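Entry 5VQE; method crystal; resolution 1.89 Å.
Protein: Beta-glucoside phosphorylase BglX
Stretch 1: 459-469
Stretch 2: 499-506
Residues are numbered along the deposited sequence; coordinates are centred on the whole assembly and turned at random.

Stretch 1, residues 459-469: SIEDLKRDTDL
Stretch 2, residues 499-506: KFVCDVPT

The contact between residues 459-469 and 499-506 of BglX is a small, largely apolar packing of a short helix and the residues that follow it against an irregular loop, held by side-chain packing with a few backbone contacts, and no hydrogen bond between the two. It illustrates a general principle: each stretch carries some hydrogen bonds of its own, and the contact between them is mainly apolar packing. The two together bury 482 Å².

The first stretch is helical from Ile460 to Asp466. Ser459, at the N-cap with phi/psi of -101/168 and a p rotamer, accepts from Asp462 N at its OG (2.9 Å), while Ser459 N returns a bond to Asp462 OD2 (3.0 Å). Regular i to i+4 bonds follow, from Leu463 N to Ser459 O (3.0 Å) through Asp466 N to Asp462 O (2.9 Å). Thr467 leaves helical geometry at -138/126, yet its OG1, in the m well, donates to Leu463 O at 2.8 Å and so ties the exit to the last turn. Asp468 (-101/-21) leads into the extended Leu469 (-160/136).

The second stretch has no regular helix, but it curls on itself: Phe500 O accepts from both Asp503 N (2.9 Å) and Val504 N (2.8 Å). Phe500, Val501, Cys502 and Asp503 have phi/psi of -129/36, -65/-21, -92/-8 and -106/-32, after which Val504 (-137/128) and Pro505 (-53/134) extend the chain. In Phe500, Asp503 and Val504 the CA-to-CB bond points toward the first stretch.

Ile460 and Leu463, one turn of helix apart, approach the Phe500 ring. Ile460 (m, t) brings CD1 to 3.7 Å from Phe500 CE1, and Leu463 (t, p) sets CD2 4.0 Å from Phe500 CD2. The ring, with chi1 -58° and chi2 -65°, is met by both methyls obliquely. The same Leu463 CD2 lies 4.0 Å from Val504 CG2, so one methyl touches two partners.

Val504, a t rotamer, loses 77 Å² to the first stretch, the most of any residue here. Its compact branched side chain suits a crowded site: CG2 is 4.0 Å from Lys464 CG, while CG1 is 4.1 Å from Thr467 O and 4.1 Å from Leu469 N.

At the more open margin, Lys464 (m, t, chi3 108° between wells, t) begins sideways but its end comes nearer, with CE 3.2 Å from Asp503 O. Its NZ is 4.2 Å from Asp503 OD1, opposite charges close together but beyond a salt bridge. Asp503 (m) also sets its CG 3.9 Å from Ile460 CG2.

Beyond the helix, where the two chains run roughly parallel, Leu469 and Pro505 define the register, their CA atoms 5.1 Å apart. Leu469 CA approaches Pro505 O at 3.4 Å in a CA-H...O contact with an angle of 144° at the hydrogen. Leu469 (t, p) places CD1 4.1 Å from Pro505 CB, and Asp468 O lies 3.5 Å from Pro505 CD. Proline, lacking an amide hydrogen, meets that carbonyl through ring carbon.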

# COMPACT_ATOMS: atom_id res chain seq x y z
N SER A 459 -21.60 39.03 -10.96
CA SER A 459 -21.54 38.67 -12.37
C SER A 459 -20.20 38.03 -12.70
O SER A 459 -19.25 38.05 -11.91
CB SER A 459 -21.75 39.91 -13.24
OG SER A 459 -20.61 40.75 -13.17
N ILE A 460 -20.13 37.45 -13.90
CA ILE A 460 -18.87 36.91 -14.39
C ILE A 460 -17.89 38.04 -14.64
O ILE A 460 -16.68 37.87 -14.47
CB ILE A 460 -19.09 36.06 -15.66
CG1 ILE A 460 -19.90 34.80 -15.33
CG2 ILE A 460 -17.74 35.70 -16.30
CD1 ILE A 460 -19.96 33.76 -16.45
N GLU A 461 -18.38 39.22 -15.05
CA GLU A 461 -17.48 40.35 -15.23
C GLU A 461 -16.89 40.77 -13.89
O GLU A 461 -15.69 41.07 -13.80
CB GLU A 461 -18.20 41.51 -15.92
CG GLU A 461 -17.35 42.76 -16.15
CD GLU A 461 -16.18 42.55 -17.11
OE1 GLU A 461 -16.09 41.46 -17.74
OE2 GLU A 461 -15.34 43.48 -17.24
N ASP A 462 -17.71 40.79 -12.83
CA ASP A 462 -17.19 41.01 -11.48
C ASP A 462 -16.11 40.00 -11.15
O ASP A 462 -15.02 40.35 -10.68
CB ASP A 462 -18.32 40.91 -10.45
CG ASP A 462 -19.35 42.02 -10.56
OD1 ASP A 462 -19.02 43.14 -11.00
OD2 ASP A 462 -20.51 41.76 -10.19
N LEU A 463 -16.40 38.71 -11.37
CA LEU A 463 -15.42 37.67 -11.12
C LEU A 463 -14.11 37.96 -11.84
O LEU A 463 -13.03 37.84 -11.26
CB LEU A 463 -15.98 36.32 -11.55
CG LEU A 463 -15.11 35.10 -11.28
CD1 LEU A 463 -15.06 34.79 -9.78
CD2 LEU A 463 -15.62 33.89 -12.06
N LYS A 464 -14.19 38.32 -13.13
CA LYS A 464 -12.98 38.58 -13.90
C LYS A 464 -12.25 39.81 -13.39
O LYS A 464 -11.01 39.87 -13.47
CB LYS A 464 -13.31 38.77 -15.38
CG LYS A 464 -13.80 37.52 -16.07
CD LYS A 464 -14.53 37.87 -17.37
CE LYS A 464 -13.74 37.51 -18.61
NZ LYS A 464 -14.50 37.84 -19.85
N ARG A 465 -12.99 40.80 -12.89
CA ARG A 465 -12.37 41.96 -12.28
C ARG A 465 -11.61 41.57 -11.02
O ARG A 465 -10.56 42.14 -10.72
CB ARG A 465 -13.45 43.00 -11.96
CG ARG A 465 -13.01 44.16 -11.06
CD ARG A 465 -14.20 44.85 -10.41
NE ARG A 465 -14.08 44.88 -8.95
CZ ARG A 465 -14.91 44.29 -8.09
NH1 ARG A 465 -14.66 44.39 -6.79
NH2 ARG A 465 -15.97 43.60 -8.50
N ASP A 466 -12.14 40.60 -10.28
CA ASP A 466 -11.58 40.21 -8.99
C ASP A 466 -10.65 39.01 -9.07
O ASP A 466 -9.99 38.70 -8.07
CB ASP A 466 -12.72 39.87 -8.01
CG ASP A 466 -13.53 41.08 -7.63
OD1 ASP A 466 -12.97 42.20 -7.61
OD2 ASP A 466 -14.73 40.91 -7.33
N THR A 467 -10.60 38.31 -10.20
CA THR A 467 -9.89 37.04 -10.29
C THR A 467 -9.10 36.96 -11.59
O THR A 467 -9.67 37.12 -12.67
CB THR A 467 -10.86 35.85 -10.21
OG1 THR A 467 -11.91 36.16 -9.29
CG2 THR A 467 -10.11 34.61 -9.75
N ASP A 468 -7.81 36.68 -11.47
CA ASP A 468 -6.96 36.46 -12.62
C ASP A 468 -6.68 34.99 -12.90
O ASP A 468 -6.35 34.64 -14.04
CB ASP A 468 -5.63 37.22 -12.41
CG ASP A 468 -5.86 38.70 -12.15
OD1 ASP A 468 -6.42 39.37 -13.04
OD2 ASP A 468 -5.52 39.19 -11.05
N LEU A 469 -6.85 34.12 -11.90
CA LEU A 469 -6.48 32.71 -12.05
C LEU A 469 -7.20 31.88 -11.00
O LEU A 469 -7.26 32.26 -9.82
CB LEU A 469 -4.96 32.55 -11.92
CG LEU A 469 -4.40 31.12 -11.91
CD1 LEU A 469 -4.57 30.44 -13.27
CD2 LEU A 469 -2.92 31.16 -11.50
N LYS A 499 -15.95 25.64 -13.81
CA LYS A 499 -17.08 25.89 -14.70
C LYS A 499 -16.93 27.16 -15.53
O LYS A 499 -17.81 27.46 -16.33
CB LYS A 499 -18.37 25.94 -13.88
CG LYS A 499 -18.57 27.21 -13.08
CD LYS A 499 -19.81 27.10 -12.19
CE LYS A 499 -21.06 26.88 -13.03
NZ LYS A 499 -22.29 26.89 -12.21
N PHE A 500 -15.82 27.89 -15.38
CA PHE A 500 -15.61 29.14 -16.09
C PHE A 500 -14.25 29.16 -16.79
O PHE A 500 -13.61 30.21 -16.91
CB PHE A 500 -15.73 30.33 -15.14
CG PHE A 500 -17.06 30.41 -14.43
CD1 PHE A 500 -18.23 30.64 -15.14
CD2 PHE A 500 -17.14 30.29 -13.06
CE1 PHE A 500 -19.45 30.71 -14.49
CE2 PHE A 500 -18.35 30.37 -12.41
CZ PHE A 500 -19.51 30.58 -13.13
N VAL A 501 -13.81 28.00 -17.30
CA VAL A 501 -12.46 27.90 -17.86
C VAL A 501 -12.25 28.77 -19.10
O VAL A 501 -11.11 29.08 -19.45
CB VAL A 501 -12.10 26.43 -18.19
CG1 VAL A 501 -12.06 25.60 -16.90
CG2 VAL A 501 -13.08 25.83 -19.21
N CYS A 502 -13.32 29.17 -19.79
CA CYS A 502 -13.20 30.06 -20.94
C CYS A 502 -13.32 31.53 -20.56
O CYS A 502 -13.09 32.39 -21.41
CB CYS A 502 -14.27 29.72 -21.98
SG CYS A 502 -14.13 28.06 -22.63
N ASP A 503 -13.67 31.81 -19.31
CA ASP A 503 -13.79 33.17 -18.79
C ASP A 503 -12.66 33.56 -17.86
O ASP A 503 -12.29 34.73 -17.81
CB ASP A 503 -15.12 33.33 -18.05
CG ASP A 503 -16.33 33.25 -18.97
OD1 ASP A 503 -16.54 34.19 -19.76
OD2 ASP A 503 -17.06 32.23 -18.92
N VAL A 504 -12.10 32.60 -17.12
CA VAL A 504 -10.99 32.85 -16.21
C VAL A 504 -9.98 31.72 -16.36
O VAL A 504 -10.35 30.54 -16.28
CB VAL A 504 -11.48 32.96 -14.76
CG1 VAL A 504 -10.31 33.23 -13.82
CG2 VAL A 504 -12.54 34.06 -14.63
N PRO A 505 -8.70 32.02 -16.59
CA PRO A 505 -7.70 30.94 -16.67
C PRO A 505 -7.77 30.03 -15.45
O PRO A 505 -7.86 30.50 -14.31
CB PRO A 505 -6.37 31.70 -16.74
CG PRO A 505 -6.73 33.02 -17.34
CD PRO A 505 -8.09 33.34 -16.79
N THR A 506 -7.74 28.72 -15.69
CA THR A 506 -7.88 27.73 -14.63
C THR A 506 -6.76 26.70 -14.73
O THR A 506 -6.53 26.13 -15.81
CB THR A 506 -9.26 27.05 -14.70
OG1 THR A 506 -10.28 28.04 -14.52
CG2 THR A 506 -9.41 26.00 -13.61